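Local structure of gamma tubulin complex adapter mto2 (Schizosaccharomyces pombe, 6GDJ) at residues K27-A32 / A56-G61; I37-T42 / D49-S54. The protein works with mto1 to promote nucleation of at least a subset of cytoplasmic microtubules by recruiting the gamma-tubulin complex to interphase and equatorial microtubule organizing centres. All coordinates share one frame; numbering follows the deposited sequence.

Overall arrangement
Both interactions join helix 23-42 to helix 46-72, and their centres lie about 12 Å apart. Interaction 2 is nested inside interaction 1, nearer the turn between the helices. Interaction 1 sits about 3 Å from the chain centre, and all three of its touching residues are buried. Interaction 2 lies about 11 Å from that centre and is also largely buried, though V40 is partly exposed. Each contact pairs a valine with a cysteine and adds the leucine just before that cysteine, L58 in interaction 1 and L51 in interaction 2. Interaction 2 also has a leucine on helix 23-42. Neither has a hydrogen bond between its segments, and both adjoin the second subunit.

Interaction 1 of 2, residues K27-A32 / A56-G61; sequences KPVEQA and AELCLG
V29 of segment 27-32 meets C59 and L58 of segment 56-61. The contact is apolar throughout. It joins helix 23-42 to helix 46-72 in the middle of the twin-cysteine dimerisation domain of Mto2. V29 and C59 are also the nearest backbone positions across the segments, with their CA atoms 7.9 Å apart.

The closer touch involves sulfur. V29 CG1 lies 3.7 Å from C59 SG, a van der Waals contact between a methyl and a thiol group. The torsion of V29 divides the work between its two methyls. CG1 stands opposite the backbone N (chi1 171°) and goes to the cysteine. CG2 lies beside that N and goes to the leucine.

The second touch is between aliphatic branches. V29 CG2 approaches L58 CD2 at 4.4 Å, a looser meeting than the one at sulfur. V29 thus reaches two consecutive residues of the facing helix.

Backbone bonds keep both segments helical. In segment 27-32, A32 N bonds to P28 O at 2.8 Å. P28 itself has no bond from its N to the turn before, and the helix kinks there. In segment 56-61, L60 N bonds to A56 O at 2.9 Å.

The surroundings differ for the two partners of V29. C59 also packs on A12 of helix 5-17, within the same chain. L58 packs on L58 of the second subunit, and V29 touches that L58 too.

The chemistry implies association by burial and fit. No hydrogen bond or salt bridge joins the two segments. The same valine contributes to packing within the subunit and to the dimer interface.

Interaction 2 of 2, residues I37-T42 / D49-S54; sequences ITLVNT and DALCRS
V40 and L39 of segment 37-42 touch C52 and L51 of segment 49-54. The motif is an antiparallel helical hairpin, and this contact lies near its turn. Helix 23-42 ends at T42, and helix 46-72 begins a few residues later. The closest CA atoms across the segments, those of V40 and D49, are 7.5 Å apart.

The first shell holds two apolar touches. V40 CG2 comes to 3.6 Å from C52 SG, so a methyl rests against the thiol sulfur. L39 CD1 meets L51 CD2 at 4.1 Å. The two leucine side chains cross at about a right angle and touch through one methyl each. Different first torsions bring these methyls together: L39 CG lies beside its backbone N (chi1 -69°), whereas L51 CG is turned to the far side from its own (chi1 169°).

The next shell closes around these four residues. V48 packs on both L39 and V40, and A36 packs on L51 and C52. C52 also touches P5 and M9 of helix 5-17, while L51 packs on L51 of the second subunit. The cysteine therefore meets the first helix of its own chain, and the leucine takes part in the dimer interface. C52 and C59, probably the twin cysteines, are seven residues apart on one helix, too far for a disulfide with each other.

Farther out, side-chain hydroxyls bond to backbone carbonyls within each segment. S54 OG donates to L51 O at 2.7 Å. At the end of helix 23-42, T38 O accepts from T42 N and also from T42 OG1. The hydroxyl bond is 2.8 Å long, and T42 OG1 stands above the carbonyl plane of T38, 43° out of it.

Interaction 1 of 2, residues K27-A32 / A56-G61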
loop_
_atom_site.group_PDB
_atom_site.type_symbol
_atom_site.label_atom_id
_atom_site.label_comp_id
_atom_site.label_asym_id
_atom_site.label_seq_id
_atom_site.Cartn_x
_atom_site.Cartn_y
_atom_site.Cartn_z
ATOM N N LYS A 27 4.541 -7.231 -5.455
ATOM C CA LYS A 27 3.424 -8.134 -5.393
ATOM C C LYS A 27 2.275 -7.631 -4.489
ATOM O O LYS A 27 1.155 -7.518 -4.916
ATOM C CB LYS A 27 3.904 -9.563 -5.062
ATOM C CG LYS A 27 2.820 -10.663 -5.031
ATOM C CD LYS A 27 3.346 -12.055 -4.537
ATOM N N PRO A 28 2.600 -7.247 -3.216
ATOM C CA PRO A 28 1.502 -6.781 -2.362
ATOM C C PRO A 28 0.914 -5.451 -2.848
ATOM O O PRO A 28 -0.269 -5.233 -2.686
ATOM C CB PRO A 28 2.183 -6.685 -0.977
ATOM C CG PRO A 28 3.572 -6.956 -1.144
ATOM C CD PRO A 28 3.819 -7.557 -2.460
ATOM N N VAL A 29 1.757 -4.558 -3.399
ATOM C CA VAL A 29 1.202 -3.301 -3.942
ATOM C C VAL A 29 0.255 -3.609 -5.062
ATOM O O VAL A 29 -0.821 -3.090 -5.094
ATOM C CB VAL A 29 2.326 -2.358 -4.427
ATOM C CG1 VAL A 29 1.688 -1.192 -5.166
ATOM C CG2 VAL A 29 3.182 -1.861 -3.265
ATOM N N GLU A 30 0.682 -4.478 -5.983
ATOM C CA GLU A 30 -0.240 -4.830 -7.076
ATOM C C GLU A 30 -1.546 -5.472 -6.603
ATOM O O GLU A 30 -2.636 -5.195 -7.096
ATOM C CB GLU A 30 0.460 -5.806 -8.019
ATOM C CG GLU A 30 1.653 -5.215 -8.765
ATOM C CD GLU A 30 1.396 -4.858 -10.199
ATOM O OE1 GLU A 30 0.208 -4.862 -10.601
ATOM O OE2 GLU A 30 2.417 -4.425 -10.829
ATOM N N GLN A 31 -1.415 -6.329 -5.612
ATOM C CA GLN A 31 -2.598 -7.012 -5.094
ATOM C C GLN A 31 -3.539 -5.989 -4.397
ATOM O O GLN A 31 -4.740 -6.032 -4.592
ATOM C CB GLN A 31 -2.195 -8.145 -4.157
ATOM C CG GLN A 31 -1.443 -9.253 -4.829
ATOM C CD GLN A 31 -2.311 -10.174 -5.554
ATOM O OE1 GLN A 31 -3.505 -9.894 -5.725
ATOM N NE2 GLN A 31 -1.745 -11.328 -5.978
ATOM N N ALA A 32 -2.925 -5.067 -3.638
ATOM C CA ALA A 32 -3.754 -4.034 -2.965
ATOM C C ALA A 32 -4.489 -3.131 -3.968
ATOM O O ALA A 32 -5.652 -2.864 -3.830
ATOM C CB ALA A 32 -2.935 -3.207 -2.026
ATOM N N ALA A 56 -2.184 5.485 -4.653
ATOM C CA ALA A 56 -1.436 6.268 -5.670
ATOM C C ALA A 56 -0.227 6.947 -5.034
ATOM O O ALA A 56 0.879 6.904 -5.497
ATOM C CB ALA A 56 -2.322 7.314 -6.287
ATOM N N GLU A 57 -0.467 7.573 -3.877
ATOM C CA GLU A 57 0.603 8.246 -3.164
ATOM C C GLU A 57 1.737 7.302 -2.684
ATOM O O GLU A 57 2.908 7.647 -2.690
ATOM C CB GLU A 57 0.043 9.081 -1.971
ATOM C CG GLU A 57 -0.914 10.176 -2.317
ATOM N N LEU A 58 1.338 6.082 -2.285
ATOM C CA LEU A 58 2.320 5.099 -1.905
ATOM C C LEU A 58 3.245 4.745 -3.101
ATOM O O LEU A 58 4.464 4.702 -2.991
ATOM C CB LEU A 58 1.597 3.848 -1.428
ATOM C CG LEU A 58 2.567 2.691 -1.166
ATOM C CD1 LEU A 58 3.664 2.971 -0.197
ATOM C CD2 LEU A 58 1.753 1.509 -0.750
ATOM N N CYS A 59 2.595 4.516 -4.234
ATOM C CA CYS A 59 3.329 4.175 -5.460
ATOM C C CYS A 59 4.278 5.302 -5.831
ATOM O O CYS A 59 5.411 5.066 -6.192
ATOM C CB CYS A 59 2.357 3.893 -6.598
ATOM S SG CYS A 59 1.510 2.300 -6.475
ATOM N N LEU A 60 3.792 6.530 -5.718
ATOM C CA LEU A 60 4.652 7.678 -6.042
ATOM C C LEU A 60 5.807 7.892 -5.055
ATOM O O LEU A 60 6.902 8.302 -5.382
ATOM C CB LEU A 60 3.814 8.939 -6.188
ATOM C CG LEU A 60 2.809 8.954 -7.365
ATOM C CD1 LEU A 60 2.052 10.287 -7.373
ATOM C CD2 LEU A 60 3.521 8.598 -8.660
ATOM N N GLY A 61 5.576 7.519 -3.775
ATOM C CA GLY A 61 6.638 7.614 -2.810
ATOM C C GLY A 61 7.683 6.565 -3.049
ATOM O O GLY A 61 8.858 6.839 -2.939
#

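Interaction 2 of 2, residues I37-T42 / D49-S54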
loop_
_atom_site.group_PDB
_atom_site.type_symbol
_atom_site.label_atom_id
_atom_site.label_comp_id
_atom_site.label_asym_id
_atom_site.label_seq_id
_atom_site.Cartn_x
_atom_site.Cartn_y
_atom_site.Cartn_z
ATOM N N ILE A 37 -9.426 -1.658 -7.002
ATOM C CA ILE A 37 -10.227 -1.620 -8.248
ATOM C C ILE A 37 -11.555 -2.386 -8.058
ATOM O O ILE A 37 -12.616 -1.920 -8.443
ATOM C CB ILE A 37 -9.450 -2.166 -9.461
ATOM C CG1 ILE A 37 -8.233 -1.280 -9.734
ATOM C CG2 ILE A 37 -10.348 -2.324 -10.665
ATOM C CD1 ILE A 37 -7.214 -1.882 -10.679
ATOM N N THR A 38 -11.468 -3.586 -7.443
ATOM C CA THR A 38 -12.677 -4.345 -7.157
ATOM C C THR A 38 -13.654 -3.528 -6.349
ATOM O O THR A 38 -14.830 -3.515 -6.632
ATOM C CB THR A 38 -12.356 -5.666 -6.490
ATOM O OG1 THR A 38 -11.455 -6.385 -7.290
ATOM C CG2 THR A 38 -13.600 -6.470 -6.192
ATOM N N LEU A 39 -13.143 -2.844 -5.295
ATOM C CA LEU A 39 -14.036 -2.040 -4.464
ATOM C C LEU A 39 -14.639 -0.835 -5.221
ATOM O O LEU A 39 -15.785 -0.522 -5.040
ATOM C CB LEU A 39 -13.257 -1.516 -3.238
ATOM C CG LEU A 39 -12.858 -2.584 -2.221
ATOM C CD1 LEU A 39 -11.830 -2.138 -1.259
ATOM C CD2 LEU A 39 -14.093 -3.076 -1.525
ATOM N N VAL A 40 -13.876 -0.171 -6.095
ATOM C CA VAL A 40 -14.461 0.913 -6.914
ATOM C C VAL A 40 -15.601 0.366 -7.748
ATOM O O VAL A 40 -16.604 1.002 -7.901
ATOM C CB VAL A 40 -13.386 1.497 -7.826
ATOM C CG1 VAL A 40 -13.997 2.386 -8.895
ATOM C CG2 VAL A 40 -12.337 2.251 -7.050
ATOM N N ASN A 41 -15.428 -0.820 -8.279
ATOM C CA ASN A 41 -16.427 -1.424 -9.165
ATOM C C ASN A 41 -17.647 -1.953 -8.464
ATOM O O ASN A 41 -18.744 -1.942 -9.038
ATOM C CB ASN A 41 -15.813 -2.506 -10.056
ATOM C CG ASN A 41 -14.887 -1.931 -11.132
ATOM O OD1 ASN A 41 -15.061 -0.819 -11.575
ATOM N ND2 ASN A 41 -13.885 -2.731 -11.564
ATOM N N THR A 42 -17.471 -2.442 -7.261
ATOM C CA THR A 42 -18.514 -3.191 -6.566
ATOM C C THR A 42 -19.160 -2.480 -5.386
ATOM O O THR A 42 -20.304 -2.755 -5.069
ATOM C CB THR A 42 -17.996 -4.543 -6.041
ATOM O OG1 THR A 42 -16.974 -4.308 -5.084
ATOM C CG2 THR A 42 -17.434 -5.434 -7.141
ATOM N N ASP A 49 -12.572 5.879 -2.583
ATOM C CA ASP A 49 -11.826 6.905 -3.294
ATOM C C ASP A 49 -10.545 7.330 -2.546
ATOM O O ASP A 49 -9.486 7.470 -3.149
ATOM C CB ASP A 49 -12.649 8.181 -3.548
ATOM C CG ASP A 49 -13.651 8.052 -4.666
ATOM O OD1 ASP A 49 -13.657 6.994 -5.342
ATOM O OD2 ASP A 49 -14.467 8.999 -4.809
ATOM N N ALA A 50 -10.657 7.583 -1.228
ATOM C CA ALA A 50 -9.507 7.918 -0.441
ATOM C C ALA A 50 -8.448 6.788 -0.397
ATOM O O ALA A 50 -7.238 7.078 -0.423
ATOM C CB ALA A 50 -9.917 8.295 0.990
ATOM N N LEU A 51 -8.932 5.524 -0.376
ATOM C CA LEU A 51 -8.028 4.408 -0.436
ATOM C C LEU A 51 -7.209 4.485 -1.722
ATOM O O LEU A 51 -5.997 4.298 -1.709
ATOM C CB LEU A 51 -8.788 3.107 -0.377
ATOM C CG LEU A 51 -8.001 1.838 -0.696
ATOM C CD1 LEU A 51 -6.977 1.590 0.385
ATOM C CD2 LEU A 51 -8.919 0.674 -0.866
ATOM N N CYS A 52 -7.902 4.717 -2.845
ATOM C CA CYS A 52 -7.202 4.799 -4.114
ATOM C C CYS A 52 -6.190 5.920 -4.148
ATOM O O CYS A 52 -5.088 5.749 -4.627
ATOM C CB CYS A 52 -8.191 4.996 -5.265
ATOM S SG CYS A 52 -9.261 3.551 -5.620
ATOM N N ARG A 53 -6.553 7.108 -3.600
ATOM C CA ARG A 53 -5.584 8.196 -3.519
ATOM C C ARG A 53 -4.381 7.837 -2.665
ATOM O O ARG A 53 -3.232 8.146 -3.035
ATOM C CB ARG A 53 -6.248 9.498 -2.967
ATOM C CG ARG A 53 -7.233 10.134 -3.940
ATOM C CD ARG A 53 -7.556 11.571 -3.499
ATOM N NE ARG A 53 -8.370 11.471 -2.295
ATOM C CZ ARG A 53 -9.701 11.337 -2.248
ATOM N NH1 ARG A 53 -10.457 11.373 -3.344
ATOM N NH2 ARG A 53 -10.262 11.202 -1.064
ATOM N N SER A 54 -4.627 7.106 -1.541
ATOM C CA SER A 54 -3.526 6.686 -0.722
ATOM C C SER A 54 -2.584 5.659 -1.393
ATOM O O SER A 54 -1.402 5.757 -1.247
ATOM C CB SER A 54 -3.959 6.191 0.618
ATOM O OG SER A 54 -4.637 4.987 0.555
#